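Long-range contacts in SA2223 protein (Staphylococcus aureus, PDB 5KAU), which is of unestablished function but probably acts as an effector-binding protein of the GyrI-like kind, and binds rhodamine 6G: residues Pro132-Tyr137 with Glu150-Val155; Lys95-Glu100 with His118-Tyr123; Leu8-Leu13 with Val88-Ser93. All coordinates share one frame; numbering follows the deposited sequence.

Contact 1. Residues Pro132-Tyr137 with Glu150-Val155; sequences PFFELY and EIWMPV. With RHQ (rhodamine 6g), chain B.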
loop_
_atom_site.group_PDB
_atom_site.type_symbol
_atom_site.label_atom_id
_atom_site.label_comp_id
_atom_site.label_asym_id
_atom_site.label_seq_id
_atom_site.Cartn_x
_atom_site.Cartn_y
_atom_site.Cartn_z
ATOM N N PRO A 132 0.099 -5.730 6.413
ATOM C CA PRO A 132 -0.273 -4.517 5.689
ATOM C C PRO A 132 -0.591 -4.845 4.224
ATOM O O PRO A 132 0.076 -5.696 3.643
ATOM C CB PRO A 132 1.014 -3.637 5.751
ATOM C CG PRO A 132 1.752 -4.216 7.004
ATOM C CD PRO A 132 1.464 -5.659 6.977
ATOM N N PHE A 133 -1.488 -4.079 3.596
ATOM C CA PHE A 133 -1.567 -4.150 2.131
ATOM C C PHE A 133 -1.339 -2.765 1.659
ATOM O O PHE A 133 -1.473 -1.837 2.447
ATOM C CB PHE A 133 -2.891 -4.689 1.612
ATOM C CG PHE A 133 -4.106 -3.855 1.997
ATOM C CD1 PHE A 133 -4.551 -2.859 1.184
ATOM C CD2 PHE A 133 -4.833 -4.126 3.155
ATOM C CE1 PHE A 133 -5.680 -2.089 1.539
ATOM C CE2 PHE A 133 -5.978 -3.341 3.491
ATOM C CZ PHE A 133 -6.378 -2.357 2.657
ATOM N N PHE A 134 -0.999 -2.580 0.402
ATOM C CA PHE A 134 -0.641 -1.247 -0.044
ATOM C C PHE A 134 -0.905 -0.951 -1.523
ATOM O O PHE A 134 -0.962 -1.862 -2.387
ATOM C CB PHE A 134 0.815 -0.978 0.266
ATOM C CG PHE A 134 1.820 -1.915 -0.399
ATOM C CD1 PHE A 134 2.374 -1.615 -1.681
ATOM C CD2 PHE A 134 2.313 -2.993 0.255
ATOM C CE1 PHE A 134 3.321 -2.376 -2.239
ATOM C CE2 PHE A 134 3.247 -3.808 -0.362
ATOM C CZ PHE A 134 3.741 -3.496 -1.597
ATOM N N GLU A 135 -1.043 0.359 -1.758
ATOM C CA GLU A 135 -1.016 1.021 -3.076
ATOM C C GLU A 135 0.397 1.344 -3.386
ATOM O O GLU A 135 1.117 1.893 -2.501
ATOM C CB GLU A 135 -1.881 2.298 -3.026
ATOM C CG GLU A 135 -3.270 2.023 -2.544
ATOM C CD GLU A 135 -3.844 3.098 -1.636
ATOM O OE1 GLU A 135 -3.434 4.275 -1.722
ATOM O OE2 GLU A 135 -4.774 2.709 -0.858
ATOM N N LEU A 136 0.796 1.105 -4.644
ATOM C CA LEU A 136 2.155 1.461 -5.086
ATOM C C LEU A 136 2.032 2.414 -6.249
ATOM O O LEU A 136 1.485 2.056 -7.237
ATOM C CB LEU A 136 3.010 0.245 -5.453
ATOM C CG LEU A 136 4.454 0.520 -5.888
ATOM C CD1 LEU A 136 5.264 1.063 -4.778
ATOM C CD2 LEU A 136 5.082 -0.736 -6.300
ATOM N N TYR A 137 2.582 3.611 -6.090
ATOM C CA TYR A 137 2.465 4.708 -7.065
ATOM C C TYR A 137 3.785 4.980 -7.639
ATOM O O TYR A 137 4.606 5.673 -7.025
ATOM C CB TYR A 137 1.959 6.024 -6.453
ATOM C CG TYR A 137 0.578 5.905 -5.818
ATOM C CD1 TYR A 137 -0.579 6.169 -6.537
ATOM C CD2 TYR A 137 0.457 5.494 -4.499
ATOM C CE1 TYR A 137 -1.826 6.025 -5.936
ATOM C CE2 TYR A 137 -0.782 5.324 -3.908
ATOM C CZ TYR A 137 -1.928 5.628 -4.641
ATOM O OH TYR A 137 -3.167 5.468 -4.114
ATOM N N GLU A 150 -0.491 0.086 -8.600
ATOM C CA GLU A 150 -0.524 -1.328 -8.248
ATOM C C GLU A 150 -1.119 -1.428 -6.837
ATOM O O GLU A 150 -0.924 -0.521 -5.994
ATOM C CB GLU A 150 0.835 -1.962 -8.288
ATOM C CG GLU A 150 1.443 -1.894 -9.682
ATOM C CD GLU A 150 2.793 -2.584 -9.759
ATOM O OE1 GLU A 150 3.449 -2.747 -8.724
ATOM O OE2 GLU A 150 3.191 -2.971 -10.875
ATOM N N ILE A 151 -1.884 -2.500 -6.618
ATOM C CA ILE A 151 -2.450 -2.840 -5.327
ATOM C C ILE A 151 -1.871 -4.213 -4.940
ATOM O O ILE A 151 -2.072 -5.220 -5.652
ATOM C CB ILE A 151 -3.973 -2.880 -5.388
ATOM C CG1 ILE A 151 -4.540 -1.481 -5.686
ATOM C CG2 ILE A 151 -4.545 -3.407 -4.079
ATOM C CD1 ILE A 151 -5.970 -1.490 -6.032
ATOM N N TRP A 152 -1.185 -4.237 -3.808
ATOM C CA TRP A 152 -0.507 -5.398 -3.298
ATOM C C TRP A 152 -1.200 -5.927 -2.055
ATOM O O TRP A 152 -1.219 -5.249 -1.005
ATOM C CB TRP A 152 0.933 -5.062 -2.953
ATOM C CG TRP A 152 1.812 -4.699 -4.098
ATOM C CD1 TRP A 152 1.666 -3.646 -4.977
ATOM C CD2 TRP A 152 3.015 -5.364 -4.463
ATOM N NE1 TRP A 152 2.695 -3.645 -5.877
ATOM C CE2 TRP A 152 3.542 -4.691 -5.583
ATOM C CE3 TRP A 152 3.721 -6.485 -3.950
ATOM C CZ2 TRP A 152 4.709 -5.070 -6.174
ATOM C CZ3 TRP A 152 4.874 -6.868 -4.541
ATOM C CH2 TRP A 152 5.360 -6.169 -5.664
ATOM N N MET A 153 -1.750 -7.157 -2.195
ATOM C CA MET A 153 -2.488 -7.863 -1.162
ATOM C C MET A 153 -1.743 -9.109 -0.734
ATOM O O MET A 153 -1.533 -9.996 -1.564
ATOM C CB MET A 153 -3.883 -8.318 -1.642
ATOM C CG MET A 153 -4.761 -7.184 -2.136
ATOM S SD MET A 153 -5.294 -6.085 -0.708
ATOM C CE MET A 153 -6.335 -4.805 -1.397
ATOM N N PRO A 154 -1.340 -9.152 0.541
ATOM C CA PRO A 154 -0.498 -10.258 0.988
ATOM C C PRO A 154 -1.318 -11.586 1.041
ATOM O O PRO A 154 -2.497 -11.545 1.330
ATOM C CB PRO A 154 0.002 -9.809 2.356
ATOM C CG PRO A 154 -1.015 -8.768 2.810
ATOM C CD PRO A 154 -1.526 -8.125 1.595
ATOM N N VAL A 155 -0.690 -12.693 0.667
ATOM C CA VAL A 155 -1.326 -14.001 0.725
ATOM C C VAL A 155 -0.406 -15.026 1.324
ATOM O O VAL A 155 0.854 -14.923 1.239
ATOM C CB VAL A 155 -1.755 -14.521 -0.697
ATOM C CG1 VAL A 155 -2.915 -13.729 -1.200
ATOM C CG2 VAL A 155 -0.610 -14.458 -1.672
HETATM C C1 RHQ B . -2.475 10.168 -4.232
HETATM C C2 RHQ B . -3.066 11.427 -4.265
HETATM C C3 RHQ B . -2.328 12.463 -4.907
HETATM C C4 RHQ B . -1.107 12.246 -5.465
HETATM C C5 RHQ B . -0.527 10.937 -5.417
HETATM C C6 RHQ B . -1.230 9.907 -4.778
HETATM O O1 RHQ B . -3.116 9.129 -3.643
HETATM C C7 RHQ B . -4.354 9.290 -3.083
HETATM C C8 RHQ B . -4.983 10.542 -3.084
HETATM C C9 RHQ B . -4.333 11.597 -3.712
HETATM C C10 RHQ B . -4.920 8.168 -2.521
HETATM C C11 RHQ B . -6.175 8.274 -1.912
HETATM C C12 RHQ B . -6.842 9.549 -1.895
HETATM C C13 RHQ B . -6.262 10.634 -2.465
HETATM N N1 RHQ B . -6.774 7.204 -1.331
HETATM C C14 RHQ B . -4.930 12.900 -3.643
HETATM C C15 RHQ B . -4.859 13.337 -2.327
HETATM C C16 RHQ B . -5.324 14.572 -1.963
HETATM C C17 RHQ B . -5.818 15.366 -2.956
HETATM C C18 RHQ B . -5.871 14.948 -4.302
HETATM C C19 RHQ B . -5.415 13.696 -4.699
HETATM C C20 RHQ B . -8.180 9.687 -1.267
HETATM C C21 RHQ B . -0.396 13.365 -6.164
HETATM C C22 RHQ B . -6.301 5.821 -1.462
HETATM C C23 RHQ B . -6.548 5.269 -2.858
HETATM N N2 RHQ B . 0.716 10.768 -5.960
HETATM C C24 RHQ B . 1.414 9.483 -6.102
HETATM C C25 RHQ B . 2.728 9.664 -6.849
HETATM C C26 RHQ B . -5.066 13.440 -6.114
HETATM O O27 RHQ B . -4.918 12.142 -6.415
HETATM O O2 RHQ B . -4.409 14.211 -6.802
HETATM C C28 RHQ B . -4.866 14.225 -8.130
HETATM C C29 RHQ B . -4.404 15.513 -8.781
#
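The F134 ring lies flat against W152, and this stack forms the densest part of the hairpin between strands 133-137 and 148-155. It is an offset stack with the planes at 16° to one another. The centroid of the F134 ring is 4.3 Å from that of the five-membered ring of W152. F134 CE1 comes within 3.3 Å of W152 CG. The C-H of W152 CB also points into the F134 face. F134 reaches across because its CG sits between the backbone N and the carbonyl carbon (chi1 61°). Beneath the stack the backbones pair antiparallel; W152 N donates to F134 O at 2.8 Å, and L136 N donates to E150 O. On the same face Y96 packs edge-to-face on W152, while L136 CD2 stands 3.5 Å from E150 OE1.

The two ends, around P132 and F133 at one and E150 at the other, are partly exposed to solvent. At the first, M153 SD approaches the F133 ring obliquely in a Met-aromatic contact, 4.3 Å from its centroid. At the second, E150 OE1 takes a bond from W152 NE1 (3.1 Å), met 30° out of the carboxylate plane on the anti side, which ties the indole N-H to the residue two places earlier on its own strand.

The opposite face carries E135 and I151, covered in part by helix 107-120. E135 OE1 is bonded by Y137 OH at 2.7 Å and also by Y71. One N-ethyl group of rhodamine 6G (C22, C23) lies against E135 and the other against Y137, whose ring presents a face to the dye. An acidic group held by two tyrosines beside an aromatic surface is consistent with a site for a flat, probably cationic ligand.

Contact 2. Residues Lys95-Glu100 with His118-Tyr123; sequences KYMVFE and HYIHQY
M97 and F99, from strand 87-102, project toward Y119 and I120 of helix 107-120 and Y123 just after it, and no hydrogen bond crosses between them.

The sulfur and methyl contacts belong to M97. With its chain extended beyond CG (chi2 177°), it delivers CE over the centre of the Y123 ring, a CH-pi contact 4.0 Å from the centroid and only 10° off the ring normal. The two side chains cross at about a right angle, and SD, further back, completes a Met-aromatic pair with the same ring. SD also lies 4.5 Å from Y119 CE1, near the plane of that ring and at its edge, so the thioether meets two tyrosines in different ways.

Purely apolar contacts continue the row. F99 CE2 meets Y119 CD1 at 4.0 Å, the two side chains running at a slant to each other. I120 joins both strand residues: its CG2 touches F99 CZ at 4.2 Å and M97 SD at 4.3 Å.

Within 118-123, two hydrogen bonds help to shape the segment. Y123 N donates to I120 O at 2.9 Å, and the edge of the Y123 ring faces the carbonyl oxygens of Y119 and I120. Q122 NE2 reaches Y119 O on a lone pair, in the carbonyl plane. L158 and H161, of what is evidently a C-terminal His-tag, pack on M97 and Y123 respectively.

Such packing of a helix over an antiparallel sheet is typical of an alpha+beta architecture: helix 107-120 follows strand 87-102 in the chain and folds back across it, consistent with the strand-helix-strand-strand order for which the SHS2 clan is named.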
loop_
_atom_site.group_PDB
_atom_site.type_symbol
_atom_site.label_atom_id
_atom_site.label_comp_id
_atom_site.label_asym_id
_atom_site.label_seq_id
_atom_site.Cartn_x
_atom_site.Cartn_y
_atom_site.Cartn_z
ATOM N N LYS A 95 4.324 -13.194 0.180
ATOM C CA LYS A 95 3.834 -13.267 -1.174
ATOM C C LYS A 95 2.617 -12.366 -1.282
ATOM O O LYS A 95 1.987 -12.098 -0.267
ATOM C CB LYS A 95 3.438 -14.688 -1.538
ATOM C CG LYS A 95 4.573 -15.605 -1.418
ATOM C CD LYS A 95 4.394 -16.924 -2.166
ATOM C CE LYS A 95 5.437 -17.963 -1.702
ATOM N NZ LYS A 95 5.170 -19.328 -2.228
ATOM N N TYR A 96 2.258 -11.974 -2.506
ATOM C CA TYR A 96 1.183 -11.029 -2.770
ATOM C C TYR A 96 0.421 -11.415 -4.029
ATOM O O TYR A 96 1.026 -11.944 -4.958
ATOM C CB TYR A 96 1.678 -9.613 -3.001
ATOM C CG TYR A 96 2.309 -8.981 -1.788
ATOM C CD1 TYR A 96 3.610 -9.229 -1.466
ATOM C CD2 TYR A 96 1.586 -8.145 -0.965
ATOM C CE1 TYR A 96 4.210 -8.624 -0.336
ATOM C CE2 TYR A 96 2.171 -7.513 0.119
ATOM C CZ TYR A 96 3.471 -7.768 0.435
ATOM O OH TYR A 96 3.998 -7.186 1.550
ATOM N N MET A 97 -0.866 -11.082 -4.064
ATOM C CA MET A 97 -1.613 -10.906 -5.278
ATOM C C MET A 97 -1.458 -9.461 -5.651
ATOM O O MET A 97 -1.876 -8.560 -4.850
ATOM C CB MET A 97 -3.083 -11.205 -5.092
ATOM C CG MET A 97 -3.427 -12.647 -4.743
ATOM S SD MET A 97 -5.237 -12.852 -4.446
ATOM C CE MET A 97 -5.373 -14.621 -4.573
ATOM N N VAL A 98 -0.936 -9.189 -6.854
ATOM C CA VAL A 98 -0.698 -7.797 -7.235
ATOM C C VAL A 98 -1.649 -7.490 -8.364
ATOM O O VAL A 98 -1.641 -8.157 -9.396
ATOM C CB VAL A 98 0.718 -7.546 -7.610
ATOM C CG1 VAL A 98 0.951 -6.062 -7.961
ATOM C CG2 VAL A 98 1.612 -7.983 -6.500
ATOM N N PHE A 99 -2.499 -6.500 -8.094
ATOM C CA PHE A 99 -3.509 -6.022 -9.048
ATOM C C PHE A 99 -3.177 -4.639 -9.637
ATOM O O PHE A 99 -2.442 -3.889 -9.032
ATOM C CB PHE A 99 -4.858 -5.923 -8.337
ATOM C CG PHE A 99 -5.295 -7.185 -7.640
ATOM C CD1 PHE A 99 -4.902 -7.464 -6.343
ATOM C CD2 PHE A 99 -6.131 -8.090 -8.292
ATOM C CE1 PHE A 99 -5.321 -8.644 -5.690
ATOM C CE2 PHE A 99 -6.551 -9.261 -7.647
ATOM C CZ PHE A 99 -6.112 -9.539 -6.328
ATOM N N GLU A 100 -3.725 -4.308 -10.795
ATOM C CA GLU A 100 -3.521 -3.010 -11.419
ATOM C C GLU A 100 -4.814 -2.233 -11.488
ATOM O O GLU A 100 -5.830 -2.751 -11.971
ATOM C CB GLU A 100 -2.930 -3.126 -12.848
ATOM C CG GLU A 100 -1.508 -3.724 -12.822
ATOM C CD GLU A 100 -0.843 -3.745 -14.201
ATOM O OE1 GLU A 100 -1.570 -3.655 -15.194
ATOM O OE2 GLU A 100 0.392 -3.849 -14.272
ATOM N N HIS A 118 -13.839 -7.440 -3.068
ATOM C CA HIS A 118 -14.873 -8.371 -3.364
ATOM C C HIS A 118 -14.288 -9.681 -3.921
ATOM O O HIS A 118 -14.784 -10.762 -3.606
ATOM C CB HIS A 118 -15.848 -7.727 -4.345
ATOM C CG HIS A 118 -17.024 -8.573 -4.667
ATOM N ND1 HIS A 118 -18.045 -8.802 -3.771
ATOM C CD2 HIS A 118 -17.341 -9.250 -5.797
ATOM C CE1 HIS A 118 -18.941 -9.599 -4.335
ATOM N NE2 HIS A 118 -18.541 -9.879 -5.565
ATOM N N TYR A 119 -13.262 -9.582 -4.778
ATOM C CA TYR A 119 -12.640 -10.753 -5.383
ATOM C C TYR A 119 -11.980 -11.606 -4.325
ATOM O O TYR A 119 -12.170 -12.819 -4.260
ATOM C CB TYR A 119 -11.590 -10.327 -6.402
ATOM C CG TYR A 119 -10.814 -11.463 -7.011
ATOM C CD1 TYR A 119 -9.511 -11.754 -6.615
ATOM C CD2 TYR A 119 -11.385 -12.246 -8.005
ATOM C CE1 TYR A 119 -8.798 -12.784 -7.189
ATOM C CE2 TYR A 119 -10.683 -13.286 -8.595
ATOM C CZ TYR A 119 -9.390 -13.551 -8.188
ATOM O OH TYR A 119 -8.716 -14.599 -8.761
ATOM N N ILE A 120 -11.183 -10.959 -3.469
ATOM C CA ILE A 120 -10.398 -11.743 -2.502
ATOM C C ILE A 120 -11.253 -12.365 -1.357
ATOM O O ILE A 120 -10.779 -13.207 -0.626
ATOM C CB ILE A 120 -9.259 -10.905 -1.888
ATOM C CG1 ILE A 120 -9.806 -9.774 -1.039
ATOM C CG2 ILE A 120 -8.397 -10.382 -2.957
ATOM C CD1 ILE A 120 -8.702 -8.941 -0.438
ATOM N N HIS A 121 -12.532 -12.027 -1.260
ATOM C CA HIS A 121 -13.402 -12.619 -0.219
ATOM C C HIS A 121 -13.577 -14.115 -0.399
ATOM O O HIS A 121 -13.960 -14.801 0.568
ATOM C CB HIS A 121 -14.813 -11.979 -0.179
ATOM C CG HIS A 121 -14.826 -10.588 0.386
ATOM N ND1 HIS A 121 -13.721 -10.022 0.999
ATOM C CD2 HIS A 121 -15.792 -9.633 0.382
ATOM C CE1 HIS A 121 -14.010 -8.781 1.357
ATOM N NE2 HIS A 121 -15.257 -8.523 0.997
ATOM N N GLN A 122 -13.317 -14.613 -1.617
ATOM C CA GLN A 122 -13.347 -16.066 -1.914
ATOM C C GLN A 122 -12.092 -16.799 -1.444
ATOM O O GLN A 122 -11.995 -18.019 -1.563
ATOM C CB GLN A 122 -13.464 -16.311 -3.421
ATOM C CG GLN A 122 -14.461 -15.446 -4.184
ATOM C CD GLN A 122 -14.251 -15.549 -5.709
ATOM O OE1 GLN A 122 -14.525 -16.601 -6.315
ATOM N NE2 GLN A 122 -13.756 -14.467 -6.330
ATOM N N TYR A 123 -11.115 -16.029 -0.972
ATOM C CA TYR A 123 -9.836 -16.535 -0.516
ATOM C C TYR A 123 -9.581 -16.276 0.996
ATOM O O TYR A 123 -8.460 -15.924 1.391
ATOM C CB TYR A 123 -8.742 -15.912 -1.332
ATOM C CG TYR A 123 -8.824 -16.217 -2.814
ATOM C CD1 TYR A 123 -8.131 -17.284 -3.352
ATOM C CD2 TYR A 123 -9.577 -15.448 -3.669
ATOM C CE1 TYR A 123 -8.190 -17.587 -4.731
ATOM C CE2 TYR A 123 -9.658 -15.755 -5.056
ATOM C CZ TYR A 123 -8.945 -16.840 -5.562
ATOM O OH TYR A 123 -8.982 -17.194 -6.893
#

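Contact 3. Residues Leu8-Leu13 with Val88-Ser93; sequences LASLTL and VITLAS
L13 lies across I89 and L91, and its contacts can be traced outward along the side chain. CB rests on I89 CG1 at 3.8 Å. One bond further, CG approaches L91 CB at 4.2 Å, and the branch CD1 touches both L91 CB and I89 CD1, each 4.0 Å away. A chi1 of -52° places CG, and an extended chi2 of -177° carries CD1 on to L91 and I89; beyond the pair, A74 and T76 of strand 69-76 also touch L13.

The backbones here are antiparallel, with L11 facing L91 and L13 facing I89 as hydrogen-bonded pairs, and the pairing of strands 4-20 and 87-102 closes the six-stranded barrel. L13 N donates to I89 O in a nearly straight bond (N-H...O 176°). On the other face of this sheet, T12 CG2 packs on V88 CG1.

Before L11 the regular pairing stops. On the side of L8 and L91 a water donates to both A9 O and L91 O, bridging the two carbonyls. The serines make separate links: S93 N donates to S10 OG, while S93 OG donates to L8 O at 2.9 Å.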
loop_
_atom_site.group_PDB
_atom_site.type_symbol
_atom_site.label_atom_id
_atom_site.label_comp_id
_atom_site.label_asym_id
_atom_site.label_seq_id
_atom_site.Cartn_x
_atom_site.Cartn_y
_atom_site.Cartn_z
ATOM N N LEU A 8 8.097 -10.473 -1.822
ATOM C CA LEU A 8 9.085 -9.480 -1.344
ATOM C C LEU A 8 9.839 -10.118 -0.174
ATOM O O LEU A 8 9.240 -10.861 0.609
ATOM C CB LEU A 8 8.440 -8.162 -0.902
ATOM C CG LEU A 8 7.588 -7.466 -1.921
ATOM C CD1 LEU A 8 6.895 -6.287 -1.295
ATOM C CD2 LEU A 8 8.400 -6.963 -3.070
ATOM N N ALA A 9 11.141 -9.852 -0.071
ATOM C CA ALA A 9 11.896 -10.049 1.172
ATOM C C ALA A 9 11.461 -8.995 2.184
ATOM O O ALA A 9 10.766 -8.044 1.816
ATOM C CB ALA A 9 13.361 -9.916 0.917
ATOM N N SER A 10 11.933 -9.107 3.424
ATOM C CA SER A 10 11.658 -8.078 4.417
ATOM C C SER A 10 12.312 -6.765 3.943
ATOM O O SER A 10 13.399 -6.777 3.407
ATOM C CB SER A 10 12.168 -8.481 5.833
ATOM O OG SER A 10 11.330 -9.512 6.461
ATOM N N LEU A 11 11.627 -5.651 4.161
ATOM C CA LEU A 11 12.066 -4.380 3.625
ATOM C C LEU A 11 11.990 -3.407 4.755
ATOM O O LEU A 11 11.163 -3.581 5.667
ATOM C CB LEU A 11 11.148 -3.938 2.475
ATOM C CG LEU A 11 11.365 -4.725 1.173
ATOM C CD1 LEU A 11 10.435 -4.276 0.084
ATOM C CD2 LEU A 11 12.753 -4.502 0.745
ATOM N N THR A 12 12.761 -2.338 4.650
ATOM C CA THR A 12 12.639 -1.203 5.555
ATOM C C THR A 12 11.908 -0.118 4.820
ATOM O O THR A 12 12.310 0.231 3.682
ATOM C CB THR A 12 14.041 -0.702 5.998
ATOM O OG1 THR A 12 14.661 -1.677 6.815
ATOM C CG2 THR A 12 13.930 0.473 6.834
ATOM N N LEU A 13 10.866 0.418 5.460
ATOM C CA LEU A 13 10.066 1.504 4.920
ATOM C C LEU A 13 10.179 2.730 5.821
ATOM O O LEU A 13 10.085 2.638 7.073
ATOM C CB LEU A 13 8.593 1.143 4.836
ATOM C CG LEU A 13 8.229 -0.152 4.117
ATOM C CD1 LEU A 13 6.756 -0.283 4.081
ATOM C CD2 LEU A 13 8.812 -0.280 2.756
ATOM N N VAL A 88 9.737 4.479 10.874
ATOM C CA VAL A 88 10.459 3.499 10.125
ATOM C C VAL A 88 9.890 2.148 10.544
ATOM O O VAL A 88 9.888 1.836 11.732
ATOM C CB VAL A 88 11.916 3.536 10.418
ATOM C CG1 VAL A 88 12.610 2.398 9.714
ATOM C CG2 VAL A 88 12.582 4.928 10.033
ATOM N N ILE A 89 9.406 1.349 9.592
ATOM C CA ILE A 89 8.955 0.030 9.913
ATOM C C ILE A 89 9.661 -1.014 9.055
ATOM O O ILE A 89 10.265 -0.714 8.024
ATOM C CB ILE A 89 7.460 -0.093 9.713
ATOM C CG1 ILE A 89 7.147 0.092 8.228
ATOM C CG2 ILE A 89 6.780 0.963 10.604
ATOM C CD1 ILE A 89 5.695 -0.093 7.923
ATOM N N THR A 90 9.532 -2.259 9.507
ATOM C CA THR A 90 9.965 -3.377 8.736
ATOM C C THR A 90 8.681 -3.945 8.130
ATOM O O THR A 90 7.677 -4.110 8.869
ATOM C CB THR A 90 10.661 -4.397 9.580
ATOM O OG1 THR A 90 11.855 -3.818 10.135
ATOM C CG2 THR A 90 10.998 -5.656 8.718
ATOM N N LEU A 91 8.678 -4.154 6.810
ATOM C CA LEU A 91 7.548 -4.792 6.092
ATOM C C LEU A 91 7.965 -6.245 5.925
ATOM O O LEU A 91 8.931 -6.529 5.189
ATOM C CB LEU A 91 7.274 -4.153 4.733
ATOM C CG LEU A 91 6.219 -4.884 3.959
ATOM C CD1 LEU A 91 4.800 -4.763 4.688
ATOM C CD2 LEU A 91 6.164 -4.257 2.603
ATOM N N ALA A 92 7.292 -7.124 6.673
ATOM C CA ALA A 92 7.731 -8.489 6.756
ATOM C C ALA A 92 7.452 -9.181 5.449
ATOM O O ALA A 92 6.463 -8.871 4.728
ATOM C CB ALA A 92 7.064 -9.239 7.911
ATOM N N SER A 93 8.379 -10.064 5.137
ATOM C CA SER A 93 8.438 -10.766 3.878
ATOM C C SER A 93 7.121 -11.473 3.578
ATOM O O SER A 93 6.486 -11.984 4.492
ATOM C CB SER A 93 9.545 -11.784 3.943
ATOM O OG SER A 93 9.454 -12.642 2.865
HETATM O O HOH W 1 8.628 -6.542 2.431
#

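All three contacts involve one closed antiparallel sheet: contacts 1 and 3 pair its strands, and contact 2 packs 118-123 against it. Contacts 1 and 2, with centres about 9 Å apart, meet where strands 148-155 and 87-102 adjoin: F99 N lies 2.8 Å from I151 O, a probable hydrogen bond. Contact 3 lies about 13 Å from contact 1, centre to centre, and joins its aromatic stack through L8, whose CG is 3.8 Å from W152 CZ3. Contacts 2 and 3 are about 20 Å apart between centres, yet Y96 touches L8. Rhodamine 6G touches E135 and Y137 of contact 1, whereas the F99 side chain of contact 2 is about 13 Å away between nearest atoms.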